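Local coordinates for putative type VI secretion protein (Escherichia coli, PDB 6SK0), which forms the trimeric VgrG spike at the tip of the type VI secretion system, which probably helps puncture target cells and carries a phospholipase effector, at residues 502-507 / 513-518; 582-587 / 616-621. All coordinates share one frame; numbering follows the deposited sequence.

How the contacts relate
Both contacts lie in the elongated trimeric spike and follow one another along the chain. Contact 1 pairs two neighbouring strands near the N-terminal end of the modelled region. Contact 2 comes later and joins two helices that lie beside the beta structure, its centre about 16 Å from the centre of the chain, against about 40 Å for that of contact 1. Their centres are about 37 Å apart and their nearest atoms about 23 Å, so they do not touch. Each is also completed by the other two subunits. In contact 1 the leucines, Met506 and Ile515 face those subunits. In contact 2 Leu584 packs on both of them and Leu618 on the second.

Contact 1 of 2, residues 502-507 / 513-518; sequences NKLRME and EHIKLS
This contact is an antiparallel beta hairpin formed by strand 503-507 and strand 514-519, in the sheet near the N-terminal end of the modelled spike. The two strand segments are antiparallel and come within 4.6 Å at their closest. Lys503 with Ser518, Arg505 with Lys516, and Glu507 with His514 are hydrogen-bonded pairs. Leu504 with Leu517 and Met506 with Ile515 are the non-hydrogen-bonded pairs between them. In the central pair, Arg505 N to Lys516 O and Lys516 N to Arg505 O are both 2.7 Å. The last bond, from His514 N to Glu507 O, is longer and more bent, with 148° at the hydrogen.

The two faces differ. Leu504, Met506, Ile515 and Leu517 share an apolar face. Leu504 CD1 lies alongside Ile515 CG2 at 3.7 Å, and Leu504 CB meets Leu517 CD1. This face turns to the trimer interior: Leu504 packs on Leu504 of the second subunit and on Met506 of the third.

The other face carries the polar side chains. Arg505 has CG anti to the backbone N and bends at chi3, which brings its guanidinium to the edge of the His514 ring. The two planes stand 72° apart. Lys516 CD lies over one guanidinium face, toward the rim. Lys516 NZ comes within 4.0 Å of Arg505 NH2, a pair of like charges that probably costs some energy. The carboxylate of Glu507 leads away from His514 to a salt bridge with Arg493 and hydrogen bonds to Thr492 OG1 and Lys509 N. The CB methylene of Glu507 stays behind and makes a CH-pi contact: Glu507 CB sits over the His514 ring centroid at 3.2 Å, 13° off the normal.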
ATOM      1  N   ASN A 502       3.589 -41.436  11.322  1.00 54.97           N
ATOM      2  CA  ASN A 502       3.549 -40.915   9.965  1.00 54.97           C
ATOM      3  C   ASN A 502       2.467 -41.665   9.215  1.00 54.97           C
ATOM      4  O   ASN A 502       2.512 -42.894   9.117  1.00 54.97           O
ATOM      5  CB  ASN A 502       4.887 -41.092   9.257  1.00 54.97           C
ATOM      6  CG  ASN A 502       5.982 -40.285   9.877  1.00 54.97           C
ATOM      7  OD1 ASN A 502       7.119 -40.724   9.939  1.00 54.97           O
ATOM      8  ND2 ASN A 502       5.652 -39.096  10.342  1.00 54.97           N
ATOM      9  N   LYS A 503       1.480 -40.948   8.708  1.00 53.50           N
ATOM     10  CA  LYS A 503       0.362 -41.622   8.077  1.00 53.50           C
ATOM     11  C   LYS A 503       0.045 -40.979   6.741  1.00 53.50           C
ATOM     12  O   LYS A 503       0.195 -39.772   6.553  1.00 53.50           O
ATOM     13  CB  LYS A 503      -0.878 -41.619   8.975  1.00 53.50           C
ATOM     14  CG  LYS A 503      -1.315 -40.253   9.415  1.00 53.50           C
ATOM     15  CD  LYS A 503      -2.610 -40.321  10.193  1.00 53.50           C
ATOM     16  CE  LYS A 503      -2.491 -41.257  11.375  1.00 53.50           C
ATOM     17  NZ  LYS A 503      -3.774 -41.347  12.115  1.00 53.50           N
ATOM     18  N   LEU A 504      -0.368 -41.823   5.810  1.00 53.27           N
ATOM     19  CA  LEU A 504      -1.065 -41.410   4.605  1.00 53.27           C
ATOM     20  C   LEU A 504      -2.425 -42.090   4.678  1.00 53.27           C
ATOM     21  O   LEU A 504      -2.536 -43.300   4.469  1.00 53.27           O
ATOM     22  CB  LEU A 504      -0.298 -41.789   3.348  1.00 53.27           C
ATOM     23  CG  LEU A 504      -1.101 -41.698   2.054  1.00 53.27           C
ATOM     24  CD1 LEU A 504      -1.646 -40.301   1.854  1.00 53.27           C
ATOM     25  CD2 LEU A 504      -0.258 -42.116   0.877  1.00 53.27           C
ATOM     26  N   ARG A 505      -3.448 -41.321   5.008  1.00 54.36           N
ATOM     27  CA  ARG A 505      -4.796 -41.839   5.168  1.00 54.36           C
ATOM     28  C   ARG A 505      -5.648 -41.404   3.991  1.00 54.36           C
ATOM     29  O   ARG A 505      -5.647 -40.228   3.617  1.00 54.36           O
ATOM     30  CB  ARG A 505      -5.413 -41.360   6.480  1.00 54.36           C
ATOM     31  CG  ARG A 505      -6.765 -41.961   6.772  1.00 54.36           C
ATOM     32  CD  ARG A 505      -7.255 -41.569   8.149  1.00 54.36           C
ATOM     33  NE  ARG A 505      -7.824 -40.228   8.164  1.00 54.36           N
ATOM     34  CZ  ARG A 505      -7.737 -39.395   9.192  1.00 54.36           C
ATOM     35  NH1 ARG A 505      -8.288 -38.193   9.122  1.00 54.36           N
ATOM     36  NH2 ARG A 505      -7.101 -39.766  10.292  1.00 54.36           N
ATOM     37  N   MET A 506      -6.366 -42.355   3.407  1.00 56.12           N
ATOM     38  CA  MET A 506      -7.319 -42.089   2.341  1.00 56.12           C
ATOM     39  C   MET A 506      -8.693 -42.526   2.816  1.00 56.12           C
ATOM     40  O   MET A 506      -8.914 -43.710   3.082  1.00 56.12           O
ATOM     41  CB  MET A 506      -6.924 -42.813   1.057  1.00 56.12           C
ATOM     42  CG  MET A 506      -5.656 -42.283   0.434  1.00 56.12           C
ATOM     43  SD  MET A 506      -5.331 -42.939  -1.205  1.00 56.12           S
ATOM     44  CE  MET A 506      -3.882 -42.002  -1.668  1.00 56.12           C
ATOM     45  N   GLU A 507      -9.602 -41.572   2.944  1.00 56.44           N
ATOM     46  CA  GLU A 507     -10.965 -41.836   3.371  1.00 56.44           C
ATOM     47  C   GLU A 507     -11.843 -42.000   2.140  1.00 56.44           C
ATOM     48  O   GLU A 507     -11.942 -41.085   1.321  1.00 56.44           O
ATOM     49  CB  GLU A 507     -11.475 -40.708   4.261  1.00 56.44           C
ATOM     50  CG  GLU A 507     -12.961 -40.731   4.501  1.00 56.44           C
ATOM     51  CD  GLU A 507     -13.398 -41.936   5.303  1.00 56.44           C
ATOM     52  OE1 GLU A 507     -13.241 -41.926   6.539  1.00 56.44           O
ATOM     53  OE2 GLU A 507     -13.905 -42.896   4.698  1.00 56.44           O
ATOM     54  N   GLU A 513     -14.814 -37.876   0.924  1.00 53.01           N
ATOM     55  CA  GLU A 513     -13.481 -38.407   0.711  1.00 53.01           C
ATOM     56  C   GLU A 513     -12.434 -37.417   1.189  1.00 53.01           C
ATOM     57  O   GLU A 513     -12.611 -36.201   1.095  1.00 53.01           O
ATOM     58  CB  GLU A 513     -13.269 -38.721  -0.767  1.00 53.01           C
ATOM     59  CG  GLU A 513     -14.388 -39.522  -1.402  1.00 53.01           C
ATOM     60  CD  GLU A 513     -15.525 -38.652  -1.915  1.00 53.01           C
ATOM     61  OE1 GLU A 513     -15.586 -37.462  -1.549  1.00 53.01           O
ATOM     62  OE2 GLU A 513     -16.361 -39.159  -2.680  1.00 53.01           O
ATOM     63  N   HIS A 514     -11.338 -37.939   1.722  1.00 51.14           N
ATOM     64  CA  HIS A 514     -10.226 -37.073   2.056  1.00 51.14           C
ATOM     65  C   HIS A 514      -8.936 -37.868   2.026  1.00 51.14           C
ATOM     66  O   HIS A 514      -8.927 -39.096   2.112  1.00 51.14           O
ATOM     67  CB  HIS A 514     -10.411 -36.379   3.414  1.00 51.14           C
ATOM     68  CG  HIS A 514     -10.336 -37.292   4.596  1.00 51.14           C
ATOM     69  ND1 HIS A 514      -9.183 -37.949   4.963  1.00 51.14           N
ATOM     70  CD2 HIS A 514     -11.265 -37.620   5.521  1.00 51.14           C
ATOM     71  CE1 HIS A 514      -9.414 -38.663   6.048  1.00 51.14           C
ATOM     72  NE2 HIS A 514     -10.667 -38.477   6.411  1.00 51.14           N
ATOM     73  N   ILE A 515      -7.847 -37.133   1.885  1.00 48.50           N
ATOM     74  CA  ILE A 515      -6.503 -37.664   1.982  1.00 48.50           C
ATOM     75  C   ILE A 515      -5.791 -36.878   3.065  1.00 48.50           C
ATOM     76  O   ILE A 515      -5.834 -35.644   3.070  1.00 48.50           O
ATOM     77  CB  ILE A 515      -5.750 -37.566   0.646  1.00 48.50           C
ATOM     78  CG1 ILE A 515      -6.446 -38.423  -0.409  1.00 48.50           C
ATOM     79  CG2 ILE A 515      -4.302 -37.967   0.819  1.00 48.50           C
ATOM     80  CD1 ILE A 515      -5.882 -38.271  -1.771  1.00 48.50           C
ATOM     81  N   LYS A 516      -5.166 -37.585   3.990  1.00 48.80           N
ATOM     82  CA  LYS A 516      -4.399 -36.961   5.053  1.00 48.80           C
ATOM     83  C   LYS A 516      -2.977 -37.487   4.997  1.00 48.80           C
ATOM     84  O   LYS A 516      -2.751 -38.697   5.075  1.00 48.80           O
ATOM     85  CB  LYS A 516      -5.029 -37.228   6.418  1.00 48.80           C
ATOM     86  CG  LYS A 516      -4.247 -36.644   7.559  1.00 48.80           C
ATOM     87  CD  LYS A 516      -4.835 -37.052   8.885  1.00 48.80           C
ATOM     88  CE  LYS A 516      -5.167 -35.844   9.721  1.00 48.80           C
ATOM     89  NZ  LYS A 516      -5.396 -36.215  11.140  1.00 48.80           N
ATOM     90  N   LEU A 517      -2.031 -36.581   4.837  1.00 46.33           N
ATOM     91  CA  LEU A 517      -0.610 -36.872   4.916  1.00 46.33           C
ATOM     92  C   LEU A 517      -0.091 -36.141   6.141  1.00 46.33           C
ATOM     93  O   LEU A 517      -0.016 -34.911   6.147  1.00 46.33           O
ATOM     94  CB  LEU A 517       0.103 -36.421   3.649  1.00 46.33           C
ATOM     95  CG  LEU A 517       1.497 -36.967   3.388  1.00 46.33           C
ATOM     96  CD1 LEU A 517       1.486 -38.482   3.375  1.00 46.33           C
ATOM     97  CD2 LEU A 517       2.002 -36.412   2.077  1.00 46.33           C
ATOM     98  N   SER A 518       0.238 -36.885   7.187  1.00 47.38           N
ATOM     99  CA  SER A 518       0.468 -36.263   8.479  1.00 47.38           C
ATOM    100  C   SER A 518       1.691 -36.852   9.157  1.00 47.38           C
ATOM    101  O   SER A 518       1.869 -38.071   9.188  1.00 47.38           O
ATOM    102  CB  SER A 518      -0.760 -36.422   9.381  1.00 47.38           C
ATOM    103  OG  SER A 518      -0.482 -36.005  10.698  1.00 47.38           O
TER

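Contact 2 of 2, residues 582-587 / 616-621; sequences RQLEQA and ASLTDL
The backbones of helix 578-600 and the C-terminal end of helix 608-618 stay well apart, with the nearest CA atoms, Leu584 and Thr619, 8.0 Å from each other. This is helix-helix packing in a helix-loop-helix unit of the trimeric spike. Thr619 is the first residue to leave helical geometry. Just past it the chain curls back, and Leu621 N bonds to Leu618 O at 2.8 Å.

Leu584 and Leu618 carry the contact, each with its CB directed toward the other segment. Both methyls of Leu584 reach the second helix. CD1 meets Leu618 CB at 4.0 Å, while CD2 meets Leu618 CD1 at the same distance. The two side chains cross at about a right angle. No hydrogen bond links the two segments; the contact is mainly leucine on leucine and buries 112 Å² in all. Just outside, Asn615 ND2 makes a weak hydrogen bond to Leu584 O.

Both leucines are buried because other parts of the spike close round them. Leu584 also packs on Leu627 of strand 626-629, Val637 of the second subunit and Arg643 of the third. Leu618 touches Gly635 of the second subunit. Thr619 also touches Ile581 of the longer helix. Its hydroxyl turns back to bond Asn615 O one helical turn earlier, and Leu584 CD1 approaches Thr619 OG1 to 4.4 Å.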
ATOM      1  N   ARG A 582      -6.651  -9.995 -16.412  1.00 45.41           N
ATOM      2  CA  ARG A 582      -7.551  -8.871 -16.620  1.00 45.41           C
ATOM      3  C   ARG A 582      -7.333  -7.800 -15.563  1.00 45.41           C
ATOM      4  O   ARG A 582      -7.311  -6.609 -15.878  1.00 45.41           O
ATOM      5  CB  ARG A 582      -9.001  -9.341 -16.614  1.00 45.41           C
ATOM      6  CG  ARG A 582      -9.482  -9.859 -17.947  1.00 45.41           C
ATOM      7  CD  ARG A 582     -10.973 -10.134 -17.935  1.00 45.41           C
ATOM      8  NE  ARG A 582     -11.307 -11.299 -17.122  1.00 45.41           N
ATOM      9  CZ  ARG A 582     -11.181 -12.556 -17.530  1.00 45.41           C
ATOM     10  NH1 ARG A 582     -10.724 -12.820 -18.745  1.00 45.41           N
ATOM     11  NH2 ARG A 582     -11.508 -13.550 -16.719  1.00 45.41           N
ATOM     12  N   GLN A 583      -7.151  -8.210 -14.308  1.00 42.59           N
ATOM     13  CA  GLN A 583      -6.872  -7.242 -13.254  1.00 42.59           C
ATOM     14  C   GLN A 583      -5.559  -6.511 -13.500  1.00 42.59           C
ATOM     15  O   GLN A 583      -5.487  -5.288 -13.349  1.00 42.59           O
ATOM     16  CB  GLN A 583      -6.852  -7.930 -11.891  1.00 42.59           C
ATOM     17  CG  GLN A 583      -8.205  -8.408 -11.418  1.00 42.59           C
ATOM     18  CD  GLN A 583      -9.277  -7.356 -11.580  1.00 42.59           C
ATOM     19  OE1 GLN A 583     -10.295  -7.578 -12.225  1.00 42.59           O
ATOM     20  NE2 GLN A 583      -9.050  -6.203 -10.996  1.00 42.59           N
ATOM     21  N   LEU A 584      -4.513  -7.244 -13.878  1.00 42.12           N
ATOM     22  CA  LEU A 584      -3.226  -6.610 -14.147  1.00 42.12           C
ATOM     23  C   LEU A 584      -3.333  -5.606 -15.288  1.00 42.12           C
ATOM     24  O   LEU A 584      -2.811  -4.490 -15.195  1.00 42.12           O
ATOM     25  CB  LEU A 584      -2.170  -7.665 -14.466  1.00 42.12           C
ATOM     26  CG  LEU A 584      -1.762  -8.616 -13.344  1.00 42.12           C
ATOM     27  CD1 LEU A 584      -0.993  -9.784 -13.912  1.00 42.12           C
ATOM     28  CD2 LEU A 584      -0.957  -7.900 -12.274  1.00 42.12           C
ATOM     29  N   GLU A 585      -4.021  -5.983 -16.364  1.00 44.04           N
ATOM     30  CA  GLU A 585      -4.167  -5.087 -17.503  1.00 44.04           C
ATOM     31  C   GLU A 585      -5.003  -3.871 -17.147  1.00 44.04           C
ATOM     32  O   GLU A 585      -4.698  -2.759 -17.576  1.00 44.04           O
ATOM     33  CB  GLU A 585      -4.790  -5.829 -18.679  1.00 44.04           C
ATOM     34  CG  GLU A 585      -3.908  -6.907 -19.238  1.00 44.04           C
ATOM     35  CD  GLU A 585      -4.678  -7.901 -20.065  1.00 44.04           C
ATOM     36  OE1 GLU A 585      -4.138  -8.362 -21.091  1.00 44.04           O
ATOM     37  OE2 GLU A 585      -5.826  -8.224 -19.692  1.00 44.04           O
ATOM     38  N   GLN A 586      -6.061  -4.065 -16.364  1.00 43.91           N
ATOM     39  CA  GLN A 586      -6.893  -2.947 -15.957  1.00 43.91           C
ATOM     40  C   GLN A 586      -6.101  -1.966 -15.105  1.00 43.91           C
ATOM     41  O   GLN A 586      -6.154  -0.752 -15.324  1.00 43.91           O
ATOM     42  CB  GLN A 586      -8.115  -3.466 -15.207  1.00 43.91           C
ATOM     43  CG  GLN A 586      -9.129  -2.407 -14.885  1.00 43.91           C
ATOM     44  CD  GLN A 586     -10.393  -2.974 -14.281  1.00 43.91           C
ATOM     45  OE1 GLN A 586     -10.395  -4.069 -13.728  1.00 43.91           O
ATOM     46  NE2 GLN A 586     -11.477  -2.222 -14.378  1.00 43.91           N
ATOM     47  N   ALA A 587      -5.340  -2.483 -14.141  1.00 41.72           N
ATOM     48  CA  ALA A 587      -4.513  -1.619 -13.312  1.00 41.72           C
ATOM     49  C   ALA A 587      -3.488  -0.873 -14.149  1.00 41.72           C
ATOM     50  O   ALA A 587      -3.276   0.329 -13.956  1.00 41.72           O
ATOM     51  CB  ALA A 587      -3.820  -2.435 -12.225  1.00 41.72           C
ATOM     52  N   ALA A 616       4.375  -7.722 -17.810  1.00 42.75           N
ATOM     53  CA  ALA A 616       5.016  -8.741 -18.634  1.00 42.75           C
ATOM     54  C   ALA A 616       5.516  -9.909 -17.788  1.00 42.75           C
ATOM     55  O   ALA A 616       5.336 -11.072 -18.153  1.00 42.75           O
ATOM     56  CB  ALA A 616       6.160  -8.128 -19.435  1.00 42.75           C
ATOM     57  N   SER A 617       6.117  -9.612 -16.638  1.00 42.06           N
ATOM     58  CA  SER A 617       6.681 -10.650 -15.783  1.00 42.06           C
ATOM     59  C   SER A 617       5.594 -11.543 -15.196  1.00 42.06           C
ATOM     60  O   SER A 617       5.729 -12.768 -15.179  1.00 42.06           O
ATOM     61  CB  SER A 617       7.499 -10.017 -14.661  1.00 42.06           C
ATOM     62  OG  SER A 617       8.642  -9.364 -15.163  1.00 42.06           O
ATOM     63  N   LEU A 618       4.509 -10.943 -14.714  1.00 41.90           N
ATOM     64  CA  LEU A 618       3.503 -11.688 -13.971  1.00 41.90           C
ATOM     65  C   LEU A 618       2.516 -12.390 -14.883  1.00 41.90           C
ATOM     66  O   LEU A 618       1.966 -13.422 -14.495  1.00 41.90           O
ATOM     67  CB  LEU A 618       2.751 -10.763 -13.019  1.00 41.90           C
ATOM     68  CG  LEU A 618       3.547 -10.126 -11.882  1.00 41.90           C
ATOM     69  CD1 LEU A 618       2.625  -9.295 -11.020  1.00 41.90           C
ATOM     70  CD2 LEU A 618       4.271 -11.173 -11.052  1.00 41.90           C
ATOM     71  N   THR A 619       2.265 -11.855 -16.074  1.00 43.92           N
ATOM     72  CA  THR A 619       1.389 -12.531 -17.017  1.00 43.92           C
ATOM     73  C   THR A 619       1.976 -13.886 -17.364  1.00 43.92           C
ATOM     74  O   THR A 619       3.075 -13.971 -17.914  1.00 43.92           O
ATOM     75  CB  THR A 619       1.204 -11.684 -18.272  1.00 43.92           C
ATOM     76  OG1 THR A 619       0.574 -10.453 -17.916  1.00 43.92           O
ATOM     77  CG2 THR A 619       0.337 -12.409 -19.274  1.00 43.92           C
ATOM     78  N   ASP A 620       1.260 -14.942 -16.996  1.00 45.10           N
ATOM     79  CA  ASP A 620       1.707 -16.324 -17.120  1.00 45.10           C
ATOM     80  C   ASP A 620       2.979 -16.602 -16.335  1.00 45.10           C
ATOM     81  O   ASP A 620       3.604 -17.642 -16.537  1.00 45.10           O
ATOM     82  CB  ASP A 620       1.904 -16.717 -18.586  1.00 45.10           C
ATOM     83  CG  ASP A 620       0.820 -16.173 -19.474  1.00 45.10           C
ATOM     84  OD1 ASP A 620      -0.357 -16.514 -19.251  1.00 45.10           O
ATOM     85  OD2 ASP A 620       1.139 -15.388 -20.388  1.00 45.10           O
ATOM     86  N   LEU A 621       3.369 -15.693 -15.442  1.00 42.52           N
ATOM     87  CA  LEU A 621       4.585 -15.814 -14.645  1.00 42.52           C
ATOM     88  C   LEU A 621       5.781 -16.189 -15.515  1.00 42.52           C
ATOM     89  O   LEU A 621       6.508 -17.143 -15.245  1.00 42.52           O
ATOM     90  CB  LEU A 621       4.388 -16.807 -13.496  1.00 42.52           C
ATOM     91  CG  LEU A 621       3.478 -16.316 -12.369  1.00 42.52           C
ATOM     92  CD1 LEU A 621       3.194 -17.408 -11.339  1.00 42.52           C
ATOM     93  CD2 LEU A 621       4.065 -15.081 -11.691  1.00 42.52           C
TER